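Local structure of peptidase M16 domain protein (Alicyclobacillus acidocaldarius subsp. acidocaldarius DSM 446, 4XEA) at residues 64-67 and 68-71; 183-186 and 187-191; 327-330 and 331-335; 403-406 and 407-410. The protein binds metal ions and, as a putative metallopeptidase of the insulinase-like M16 family, probably cleaves peptide bonds in proteins or peptides. All coordinates share one frame; numbering follows the deposited sequence.

Contact 1: residues 64-67 and 68-71. With NA (sodium ion), chain B; NI (nickel (II) ion), chain C.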
loop_
_atom_site.group_PDB
_atom_site.type_symbol
_atom_site.label_atom_id
_atom_site.label_comp_id
_atom_site.label_asym_id
_atom_site.label_seq_id
_atom_site.Cartn_x
_atom_site.Cartn_y
_atom_site.Cartn_z
ATOM N N GLU A 64 11.178 6.593 -20.565
ATOM C CA GLU A 64 10.739 6.932 -19.209
ATOM C C GLU A 64 11.904 7.333 -18.358
ATOM O O GLU A 64 11.824 8.321 -17.622
ATOM C CB GLU A 64 9.962 5.771 -18.561
ATOM C CG GLU A 64 9.473 6.069 -17.127
ATOM C CD GLU A 64 9.676 4.874 -16.198
ATOM O OE1 GLU A 64 9.190 3.776 -16.510
ATOM O OE2 GLU A 64 10.370 5.018 -15.191
ATOM N N HIS A 65 12.991 6.570 -18.428
ATOM C CA HIS A 65 14.147 6.879 -17.643
ATOM C C HIS A 65 14.735 8.242 -18.040
ATOM O O HIS A 65 15.188 9.000 -17.188
ATOM C CB HIS A 65 15.228 5.813 -17.832
ATOM C CG HIS A 65 15.176 4.724 -16.823
ATOM N ND1 HIS A 65 16.214 4.473 -15.951
ATOM C CD2 HIS A 65 14.203 3.830 -16.526
ATOM C CE1 HIS A 65 15.887 3.458 -15.169
ATOM N NE2 HIS A 65 14.677 3.049 -15.501
ATOM N N LYS A 66 14.750 8.515 -19.339
ATOM C CA LYS A 66 15.459 9.673 -19.872
ATOM C C LYS A 66 14.598 10.930 -19.898
ATOM O O LYS A 66 15.105 12.036 -20.116
ATOM C CB LYS A 66 16.012 9.334 -21.264
ATOM C CG LYS A 66 17.295 8.427 -21.241
ATOM C CD LYS A 66 18.333 8.789 -20.161
ATOM C CE LYS A 66 18.878 10.239 -20.223
ATOM N NZ LYS A 66 19.661 10.623 -18.989
HETATM N N MSE A 67 13.305 10.765 -19.633
HETATM C CA MSE A 67 12.380 11.894 -19.648
HETATM C C MSE A 67 12.733 12.934 -18.596
HETATM O O MSE A 67 12.456 14.120 -18.797
HETATM C CB MSE A 67 10.929 11.442 -19.426
HETATM C CG MSE A 67 9.889 12.450 -19.876
HETATM SE SE MSE A 67 10.084 12.819 -21.823
HETATM C CE MSE A 67 10.102 10.976 -22.452
ATOM N N PHE A 68 13.350 12.507 -17.494
ATOM C CA PHE A 68 13.650 13.404 -16.401
ATOM C C PHE A 68 14.920 14.234 -16.627
ATOM O O PHE A 68 15.131 15.206 -15.927
ATOM C CB PHE A 68 13.715 12.612 -15.097
ATOM C CG PHE A 68 12.383 12.058 -14.688
ATOM C CD1 PHE A 68 11.520 12.810 -13.901
ATOM C CD2 PHE A 68 11.967 10.824 -15.145
ATOM C CE1 PHE A 68 10.256 12.316 -13.529
ATOM C CE2 PHE A 68 10.698 10.307 -14.795
ATOM C CZ PHE A 68 9.849 11.056 -13.966
ATOM N N GLU A 69 15.740 13.865 -17.617
ATOM C CA GLU A 69 16.950 14.646 -17.960
ATOM C C GLU A 69 16.575 16.060 -18.423
ATOM O O GLU A 69 15.704 16.207 -19.296
ATOM C CB GLU A 69 17.740 13.941 -19.076
ATOM C CG GLU A 69 19.078 14.619 -19.453
ATOM C CD GLU A 69 20.248 14.167 -18.583
ATOM O OE1 GLU A 69 20.614 12.975 -18.652
ATOM O OE2 GLU A 69 20.811 15.006 -17.848
ATOM N N ASP A 70 17.224 17.090 -17.851
ATOM C CA ASP A 70 17.024 18.475 -18.322
ATOM C C ASP A 70 18.242 19.322 -17.993
ATOM O O ASP A 70 18.689 19.329 -16.853
ATOM C CB ASP A 70 15.775 19.080 -17.678
ATOM C CG ASP A 70 15.221 20.281 -18.436
ATOM O OD1 ASP A 70 15.932 21.298 -18.593
ATOM O OD2 ASP A 70 14.031 20.199 -18.853
ATOM N N PRO A 71 18.791 20.039 -18.988
ATOM C CA PRO A 71 19.937 20.910 -18.669
ATOM C C PRO A 71 19.546 22.142 -17.841
ATOM O O PRO A 71 20.428 22.785 -17.233
ATOM C CB PRO A 71 20.431 21.342 -20.048
ATOM C CG PRO A 71 19.197 21.306 -20.914
ATOM C CD PRO A 71 18.383 20.154 -20.400
HETATM NA NA NA B . 12.030 15.739 -20.610
HETATM NI NI NI C . 13.261 1.473 -14.887
HETATM O O HOH W 1 14.309 14.727 -21.078
HETATM O O HOH W 2 13.142 17.588 -19.783
HETATM O O HOH W 3 13.330 2.287 -12.588
#

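Contact 2: residues 183-186 and 187-191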
loop_
_atom_site.group_PDB
_atom_site.type_symbol
_atom_site.label_atom_id
_atom_site.label_comp_id
_atom_site.label_asym_id
_atom_site.label_seq_id
_atom_site.Cartn_x
_atom_site.Cartn_y
_atom_site.Cartn_z
ATOM N N LEU A 183 12.865 8.771 -32.718
ATOM C CA LEU A 183 11.734 8.437 -33.589
ATOM C C LEU A 183 10.519 8.089 -32.732
ATOM O O LEU A 183 9.433 8.632 -32.930
ATOM C CB LEU A 183 12.074 7.260 -34.480
ATOM C CG LEU A 183 10.834 6.644 -35.150
ATOM C CD1 LEU A 183 10.345 7.579 -36.275
ATOM C CD2 LEU A 183 11.171 5.282 -35.667
ATOM N N CYS A 184 10.709 7.197 -31.757
ATOM C CA CYS A 184 9.601 6.787 -30.909
ATOM C C CYS A 184 9.081 7.941 -30.099
ATOM O O CYS A 184 7.878 8.070 -29.964
ATOM C CB CYS A 184 9.966 5.594 -30.031
ATOM S SG CYS A 184 10.293 4.175 -31.014
ATOM N N TYR A 185 9.960 8.813 -29.610
ATOM C CA TYR A 185 9.509 9.963 -28.840
ATOM C C TYR A 185 8.696 10.912 -29.738
ATOM O O TYR A 185 7.633 11.380 -29.336
ATOM C CB TYR A 185 10.685 10.731 -28.194
ATOM C CG TYR A 185 10.252 11.981 -27.468
ATOM C CD1 TYR A 185 10.402 13.252 -28.046
ATOM C CD2 TYR A 185 9.695 11.904 -26.203
ATOM C CE1 TYR A 185 9.984 14.375 -27.386
ATOM C CE2 TYR A 185 9.271 13.015 -25.548
ATOM C CZ TYR A 185 9.420 14.241 -26.123
ATOM O OH TYR A 185 9.001 15.330 -25.434
ATOM N N ASP A 186 9.197 11.191 -30.939
ATOM C CA ASP A 186 8.492 12.099 -31.840
ATOM C C ASP A 186 7.148 11.493 -32.256
ATOM O O ASP A 186 6.164 12.213 -32.367
ATOM C CB ASP A 186 9.340 12.501 -33.082
ATOM C CG ASP A 186 10.426 13.533 -32.768
ATOM O OD1 ASP A 186 10.437 14.211 -31.683
ATOM O OD2 ASP A 186 11.298 13.692 -33.661
ATOM N N THR A 187 7.086 10.176 -32.423
ATOM C CA THR A 187 5.869 9.523 -32.886
ATOM C C THR A 187 4.799 9.457 -31.793
ATOM O O THR A 187 3.622 9.707 -32.073
ATOM C CB THR A 187 6.164 8.109 -33.377
ATOM O OG1 THR A 187 7.115 8.168 -34.446
ATOM C CG2 THR A 187 4.888 7.372 -33.863
ATOM N N PHE A 188 5.202 9.110 -30.569
ATOM C CA PHE A 188 4.250 8.732 -29.527
ATOM C C PHE A 188 4.015 9.775 -28.476
ATOM O O PHE A 188 3.045 9.685 -27.752
ATOM C CB PHE A 188 4.681 7.418 -28.858
ATOM C CG PHE A 188 4.528 6.214 -29.746
ATOM C CD1 PHE A 188 5.630 5.652 -30.366
ATOM C CD2 PHE A 188 3.278 5.652 -29.976
ATOM C CE1 PHE A 188 5.507 4.540 -31.208
ATOM C CE2 PHE A 188 3.136 4.520 -30.781
ATOM C CZ PHE A 188 4.251 3.952 -31.400
ATOM N N TYR A 189 4.887 10.773 -28.389
ATOM C CA TYR A 189 4.749 11.802 -27.367
ATOM C C TYR A 189 4.121 13.071 -27.898
ATOM O O TYR A 189 4.168 14.095 -27.249
ATOM C CB TYR A 189 6.090 12.079 -26.714
ATOM C CG TYR A 189 6.400 11.116 -25.598
ATOM C CD1 TYR A 189 6.778 9.801 -25.875
ATOM C CD2 TYR A 189 6.316 11.519 -24.257
ATOM C CE1 TYR A 189 7.060 8.891 -24.853
ATOM C CE2 TYR A 189 6.615 10.627 -23.231
ATOM C CZ TYR A 189 6.964 9.298 -23.540
ATOM O OH TYR A 189 7.288 8.405 -22.546
ATOM N N HIS A 190 3.506 12.993 -29.075
ATOM C CA HIS A 190 2.729 14.086 -29.576
ATOM C C HIS A 190 1.479 14.258 -28.713
ATOM O O HIS A 190 0.908 13.277 -28.268
ATOM C CB HIS A 190 2.315 13.849 -31.050
ATOM C CG HIS A 190 1.743 15.067 -31.690
ATOM N ND1 HIS A 190 0.420 15.427 -31.549
ATOM C CD2 HIS A 190 2.316 16.023 -32.456
ATOM C CE1 HIS A 190 0.201 16.551 -32.214
ATOM N NE2 HIS A 190 1.336 16.936 -32.772
ATOM N N PRO A 191 1.033 15.498 -28.501
ATOM C CA PRO A 191 -0.102 15.672 -27.588
ATOM C C PRO A 191 -1.401 14.961 -27.992
ATOM O O PRO A 191 -2.215 14.630 -27.110
ATOM C CB PRO A 191 -0.300 17.202 -27.546
ATOM C CG PRO A 191 0.653 17.778 -28.589
ATOM C CD PRO A 191 1.725 16.773 -28.781
#

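Contact 3: residues 327-330 and 331-335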
loop_
_atom_site.group_PDB
_atom_site.type_symbol
_atom_site.label_atom_id
_atom_site.label_comp_id
_atom_site.label_asym_id
_atom_site.label_seq_id
_atom_site.Cartn_x
_atom_site.Cartn_y
_atom_site.Cartn_z
ATOM N N VAL A 327 -1.228 -30.188 -5.370
ATOM C CA VAL A 327 -2.533 -30.332 -4.746
ATOM C C VAL A 327 -3.382 -29.097 -5.049
ATOM O O VAL A 327 -4.559 -29.217 -5.400
ATOM C CB VAL A 327 -2.430 -30.545 -3.219
ATOM C CG1 VAL A 327 -3.826 -30.742 -2.627
ATOM C CG2 VAL A 327 -1.536 -31.776 -2.875
ATOM N N LEU A 328 -2.776 -27.918 -4.907
ATOM C CA LEU A 328 -3.473 -26.642 -5.142
ATOM C C LEU A 328 -3.904 -26.544 -6.578
ATOM O O LEU A 328 -5.038 -26.154 -6.849
ATOM C CB LEU A 328 -2.600 -25.422 -4.779
ATOM C CG LEU A 328 -3.190 -24.020 -5.087
ATOM C CD1 LEU A 328 -4.550 -23.821 -4.433
ATOM C CD2 LEU A 328 -2.225 -22.911 -4.694
ATOM N N ALA A 329 -3.014 -26.887 -7.503
ATOM C CA ALA A 329 -3.376 -26.893 -8.918
ATOM C C ALA A 329 -4.548 -27.820 -9.194
ATOM O O ALA A 329 -5.424 -27.478 -9.998
ATOM C CB ALA A 329 -2.192 -27.264 -9.779
ATOM N N GLU A 330 -4.569 -28.993 -8.564
ATOM C CA GLU A 330 -5.682 -29.926 -8.769
ATOM C C GLU A 330 -6.994 -29.356 -8.239
ATOM O O GLU A 330 -8.037 -29.507 -8.877
ATOM C CB GLU A 330 -5.415 -31.287 -8.113
ATOM C CG GLU A 330 -6.646 -32.232 -8.143
ATOM C CD GLU A 330 -7.562 -32.133 -6.879
ATOM O OE1 GLU A 330 -7.028 -32.176 -5.740
ATOM O OE2 GLU A 330 -8.814 -32.052 -7.012
ATOM N N ARG A 331 -6.939 -28.717 -7.064
ATOM C CA ARG A 331 -8.145 -28.181 -6.422
ATOM C C ARG A 331 -8.751 -27.056 -7.252
ATOM O O ARG A 331 -9.981 -26.942 -7.366
ATOM C CB ARG A 331 -7.835 -27.676 -5.004
ATOM C CG ARG A 331 -7.610 -28.791 -3.969
ATOM C CD ARG A 331 -8.933 -29.421 -3.517
ATOM N NE ARG A 331 -9.826 -28.451 -2.874
ATOM C CZ ARG A 331 -9.760 -28.085 -1.590
ATOM N NH1 ARG A 331 -8.836 -28.594 -0.762
ATOM N NH2 ARG A 331 -10.636 -27.196 -1.123
ATOM N N ILE A 332 -7.880 -26.213 -7.812
ATOM C CA ILE A 332 -8.321 -25.148 -8.709
ATOM C C ILE A 332 -9.017 -25.713 -9.954
ATOM O O ILE A 332 -10.087 -25.269 -10.314
ATOM C CB ILE A 332 -7.141 -24.258 -9.138
ATOM C CG1 ILE A 332 -6.674 -23.403 -7.952
ATOM C CG2 ILE A 332 -7.537 -23.415 -10.346
ATOM C CD1 ILE A 332 -5.254 -22.797 -8.118
ATOM N N GLN A 333 -8.401 -26.691 -10.605
ATOM C CA GLN A 333 -9.004 -27.312 -11.773
ATOM C C GLN A 333 -10.322 -28.036 -11.449
ATOM O O GLN A 333 -11.246 -27.994 -12.248
ATOM C CB GLN A 333 -8.019 -28.295 -12.424
ATOM C CG GLN A 333 -6.768 -27.590 -12.988
ATOM C CD GLN A 333 -5.720 -28.558 -13.528
ATOM O OE1 GLN A 333 -5.996 -29.333 -14.440
ATOM N NE2 GLN A 333 -4.505 -28.494 -12.973
ATOM N N SER A 334 -10.415 -28.681 -10.285
ATOM C CA SER A 334 -11.665 -29.333 -9.866
ATOM C C SER A 334 -12.778 -28.353 -9.615
ATOM O O SER A 334 -13.897 -28.560 -10.072
ATOM C CB SER A 334 -11.458 -30.096 -8.573
ATOM O OG SER A 334 -10.804 -31.301 -8.833
ATOM N N HIS A 335 -12.461 -27.313 -8.830
ATOM C CA HIS A 335 -13.365 -26.204 -8.574
ATOM C C HIS A 335 -13.938 -25.692 -9.895
ATOM O O HIS A 335 -15.148 -25.688 -10.078
ATOM C CB HIS A 335 -12.607 -25.107 -7.802
ATOM C CG HIS A 335 -13.437 -23.921 -7.409
ATOM N ND1 HIS A 335 -14.671 -24.031 -6.809
ATOM C CD2 HIS A 335 -13.166 -22.593 -7.474
ATOM C CE1 HIS A 335 -15.141 -22.821 -6.553
ATOM N NE2 HIS A 335 -14.243 -21.931 -6.939
#

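Contact 4: residues 403-406 and 407-410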
loop_
_atom_site.group_PDB
_atom_site.type_symbol
_atom_site.label_atom_id
_atom_site.label_comp_id
_atom_site.label_asym_id
_atom_site.label_seq_id
_atom_site.Cartn_x
_atom_site.Cartn_y
_atom_site.Cartn_z
ATOM N N ASN A 403 -21.932 -16.434 -16.510
ATOM C CA ASN A 403 -21.724 -17.786 -17.053
ATOM C C ASN A 403 -21.091 -17.760 -18.453
ATOM O O ASN A 403 -20.158 -18.522 -18.702
ATOM C CB ASN A 403 -23.007 -18.636 -17.029
ATOM C CG ASN A 403 -23.370 -19.140 -15.606
ATOM O OD1 ASN A 403 -22.576 -19.810 -14.937
ATOM N ND2 ASN A 403 -24.569 -18.815 -15.157
ATOM N N ALA A 404 -21.559 -16.884 -19.350
ATOM C CA ALA A 404 -20.987 -16.813 -20.704
ATOM C C ALA A 404 -19.509 -16.432 -20.657
ATOM O O ALA A 404 -18.682 -16.987 -21.388
ATOM C CB ALA A 404 -21.768 -15.833 -21.591
ATOM N N ARG A 405 -19.159 -15.476 -19.804
ATOM C CA ARG A 405 -17.744 -15.038 -19.689
ATOM C C ARG A 405 -16.861 -16.203 -19.198
ATOM O O ARG A 405 -15.784 -16.441 -19.744
ATOM C CB ARG A 405 -17.648 -13.844 -18.724
ATOM C CG ARG A 405 -16.226 -13.361 -18.394
ATOM C CD ARG A 405 -15.769 -12.328 -19.410
ATOM N NE ARG A 405 -15.310 -12.805 -20.729
ATOM C CZ ARG A 405 -14.032 -12.966 -21.074
ATOM N NH1 ARG A 405 -13.703 -13.283 -22.314
ATOM N NH2 ARG A 405 -13.062 -12.816 -20.179
ATOM N N PHE A 406 -17.327 -16.908 -18.168
ATOM C CA PHE A 406 -16.653 -18.079 -17.627
ATOM C C PHE A 406 -16.400 -19.142 -18.723
ATOM O O PHE A 406 -15.278 -19.632 -18.900
ATOM C CB PHE A 406 -17.468 -18.671 -16.452
ATOM C CG PHE A 406 -16.808 -19.858 -15.812
ATOM C CD1 PHE A 406 -16.893 -21.115 -16.392
ATOM C CD2 PHE A 406 -16.040 -19.715 -14.659
ATOM C CE1 PHE A 406 -16.220 -22.220 -15.830
ATOM C CE2 PHE A 406 -15.385 -20.798 -14.097
ATOM C CZ PHE A 406 -15.479 -22.065 -14.683
ATOM N N GLN A 407 -17.455 -19.469 -19.478
ATOM C CA GLN A 407 -17.396 -20.502 -20.530
ATOM C C GLN A 407 -16.448 -20.157 -21.686
ATOM O O GLN A 407 -15.770 -21.038 -22.231
ATOM C CB GLN A 407 -18.815 -20.767 -21.060
ATOM C CG GLN A 407 -19.763 -21.374 -20.016
ATOM C CD GLN A 407 -19.446 -22.817 -19.685
ATOM O OE1 GLN A 407 -18.867 -23.538 -20.500
ATOM N NE2 GLN A 407 -19.845 -23.257 -18.491
ATOM N N GLU A 408 -16.417 -18.874 -22.038
ATOM C CA GLU A 408 -15.554 -18.294 -23.069
ATOM C C GLU A 408 -14.064 -18.357 -22.719
ATOM O O GLU A 408 -13.193 -18.516 -23.582
ATOM C CB GLU A 408 -15.839 -16.777 -23.169
ATOM C CG GLU A 408 -16.705 -16.355 -24.245
ATOM C CD GLU A 408 -17.102 -14.865 -24.161
ATOM O OE1 GLU A 408 -16.785 -14.122 -23.176
ATOM O OE2 GLU A 408 -17.760 -14.443 -25.125
ATOM N N HIS A 409 -13.769 -18.071 -21.472
ATOM C CA HIS A 409 -12.441 -17.736 -21.096
ATOM C C HIS A 409 -11.760 -18.674 -20.087
ATOM O O HIS A 409 -10.573 -18.930 -20.216
ATOM C CB HIS A 409 -12.428 -16.327 -20.519
ATOM C CG HIS A 409 -11.060 -15.883 -20.107
ATOM N ND1 HIS A 409 -10.002 -15.872 -20.970
ATOM C CD2 HIS A 409 -10.579 -15.451 -18.917
ATOM C CE1 HIS A 409 -8.921 -15.446 -20.339
ATOM N NE2 HIS A 409 -9.245 -15.176 -19.092
ATOM N N LEU A 410 -12.455 -19.100 -19.039
ATOM C CA LEU A 410 -11.802 -19.944 -18.052
ATOM C C LEU A 410 -11.974 -21.415 -18.456
ATOM O O LEU A 410 -12.807 -22.124 -17.881
ATOM C CB LEU A 410 -12.319 -19.647 -16.633
ATOM C CG LEU A 410 -12.072 -18.188 -16.169
ATOM C CD1 LEU A 410 -12.611 -17.959 -14.793
ATOM C CD2 LEU A 410 -10.605 -17.782 -16.239
#

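Contact 1: residues 64-67 and 68-71
Lys66, in helix 59-66, and Glu69 in the loop that follows form a salt bridge, with NZ 2.6 Å from OE1 of Glu69. The ammonium meets that oxygen on its anti side, 20° out of the carboxylate plane. Two bends in the lysine, at chi2 and chi3, curl it alongside the glutamate. Glu129 is a second, long and weak ionic partner of the lysine.

Lys66 and Glu69 bound a type I turn, closed by Glu69 N on Lys66 O at 3.2 Å. Water 1 bridges Lys66 O and Glu69 O, and water 2 links Glu69 O to Asp70 OD2. Both waters bind the sodium ion, which also takes Met67 O at 2.5 Å and the carbonyls of Phe115 and Ser118. Phe68 packs back on the helix: its CD2 edge comes 3.5 Å from Glu64 O, near the ring plane, and its ring stacks on Phe76.

Next to Lys66, His65 NE2 binds nickel at 2.2 Å, with His61, Glu136 and water 3; its ND1 is hydrogen-bonded to Glu129, which probably fixes the ring's rotation. His61, Glu64 and His65 fit the inverted HxxEH zinc motif of M16 peptidases, in which the glutamate usually acts as the base; here Glu64 OE1 is hydrogen-bonded to Thr90. The helix supplies side chains to the nickel site, whereas the turn offers sodium a carbonyl and two tethered waters, an all-oxygen environment suited to a hard cation.

Contact 2: residues 183-186 and 187-191
Thr187 grips Leu183 O with two hydrogen bonds. Its backbone N lies 2.9 Å from Leu183 O, and its OG1 donates to the same oxygen at 2.8 Å, from 42° above the carbonyl plane. With OG1 beside its backbone N (chi1 -59°), the hydroxyl hangs back over the preceding turn, where Leu183 CD1 lies against it. Two further backbone bonds continue the helix, Phe188 N to Cys184 O at 2.9 Å and Tyr189 N to Tyr185 O at 3.0 Å.

The aromatic contact joins Tyr185 and Tyr189, whose side chains cross at about a right angle. Their planes are 28° apart and the centroids 4.8 Å, the rings barely overlapping. Tyr185 CD2 sits 3.4 Å from Tyr189 CG, over that ring near its rim; in return Tyr189 CB makes a CH-pi contact with the Tyr185 face, 3.9 Å from its centroid. Tyr185 OH is anchored on Val116 O and Tyr189 OH on Tyr97 OH, fixing where the ring ends lie; the ring-on-ring contact probably limits their turning.

Among the apolar contacts, Cys184 CB touches Phe188 CD1 at 4.3 Å, and the Phe188 ring stacks on Tyr39 and meets Phe46 edge to face. Tyr189 is the first residue to leave helical angles. The whole is the buried C-terminal end of helix 178-188, packed on the metal-bearing helix 59-66 through Leu63 and leading into strand 194-200 of the N-terminal mixed sheet.

Contact 3: residues 327-330 and 331-335
Val327 O accepts Arg331 N at 2.9 Å, the first of four successive i to i+4 backbone bonds that carry helix 325-342 without a break through both segments. The others run from Ile332 N to Leu328 O, from Gln333 N to Ala329 O and from Ser334 N to Glu330 O; the N-H angle at the Gln333 bond is 167°, close to straight.

On the solvent side, Ser334 OG donates to Glu330 OE2 at 2.8 Å, using the anti lone pair of that oxygen. The glutamate bends at chi2 (-92°), which swings its carboxylate along the helix toward the serine a turn ahead. An alanine at Ser334 is likely to deprive OE2 of this donor and let the carboxylate turn more freely. Arg331 stays near the other carboxylate oxygen without an ionic contact, OE1 to NE being 5.5 Å; its guanidinium turns instead to Glu296 by a salt bridge and to Ser292 by a hydrogen bond. Gln333 adds a weak bond from NE2 to Ala329 O at 3.3 Å, a side-chain amide reaching back to a carbonyl that already serves Gln333 N.

The buried side is apolar. Leu328 and Ile332 cross obliquely, with CG and CD1 of the leucine each 3.9 Å from Ile332 CD1, and both residues lie on Leu253 of strand 252-258. Ala329 adds its methyl to Leu253 and to Val417. Polar bonds outside and aliphatic chains inside make this an amphipathic helix packed on the five-stranded mixed sheet, as in the alpha/beta domains of M16 peptidases.

Contact 4: residues 403-406 and 407-410
Arg405 reaches from the last turns of helix 399-409, an amphipathic helix of the C-terminal alpha/beta half of this M16 fold, to Glu408 and His409. From CB the chain starts anti to the backbone N (chi1 174°), then CG and CD bend at chi2 and chi3 and carry NE forward, toward the C-terminal end of the helix. NE meets Glu408 OE1 at 3.1 Å in a salt bridge, the oxygen lying near the guanidinium plane and approached nearly along its C-O axis; the two planes are 66° apart. NH1 adds a weak bond to the same oxygen. CZ and NH2 pass over His409 CB, which lies against one guanidinium face, 3.6 Å from NH2. NH2 is also in a salt bridge with Glu259. With a leucine in its place, Glu408 and Glu259 would probably both lose their close positive partner.

At the next residue, Leu410 CB sits over the Phe406 ring face in a CH-pi contact, 4.3 Å from the centroid and 15° off its normal, while the phenylalanine packs on Leu336 and Val339. Leu410 is the first residue to leave helical angles, yet Phe406 O still takes Leu410 N at 2.9 Å and, weakly, His409 N at 3.4 Å.

From the N terminus the four contacts follow in series; each joins adjacent segments, so none closes a long loop, and none nests in or crosses another. Contact 1 leads from helix 59-66 into the loop that follows, and contact 2 ends helix 178-188. Far apart in sequence, they meet in space: Met67 CE lies 3.6 Å from Tyr189 CE2 and also touches the Tyr185 ring, tying the metal-bearing helix to the later one. Contacts 3 and 4 lie on the opposite side of the chain's centre, their own centres 18 Å apart. They do not touch, but Phe406 packs on helix 325-342, which holds contact 3, and both contacts reach strand 252-258 of the five-stranded sheet.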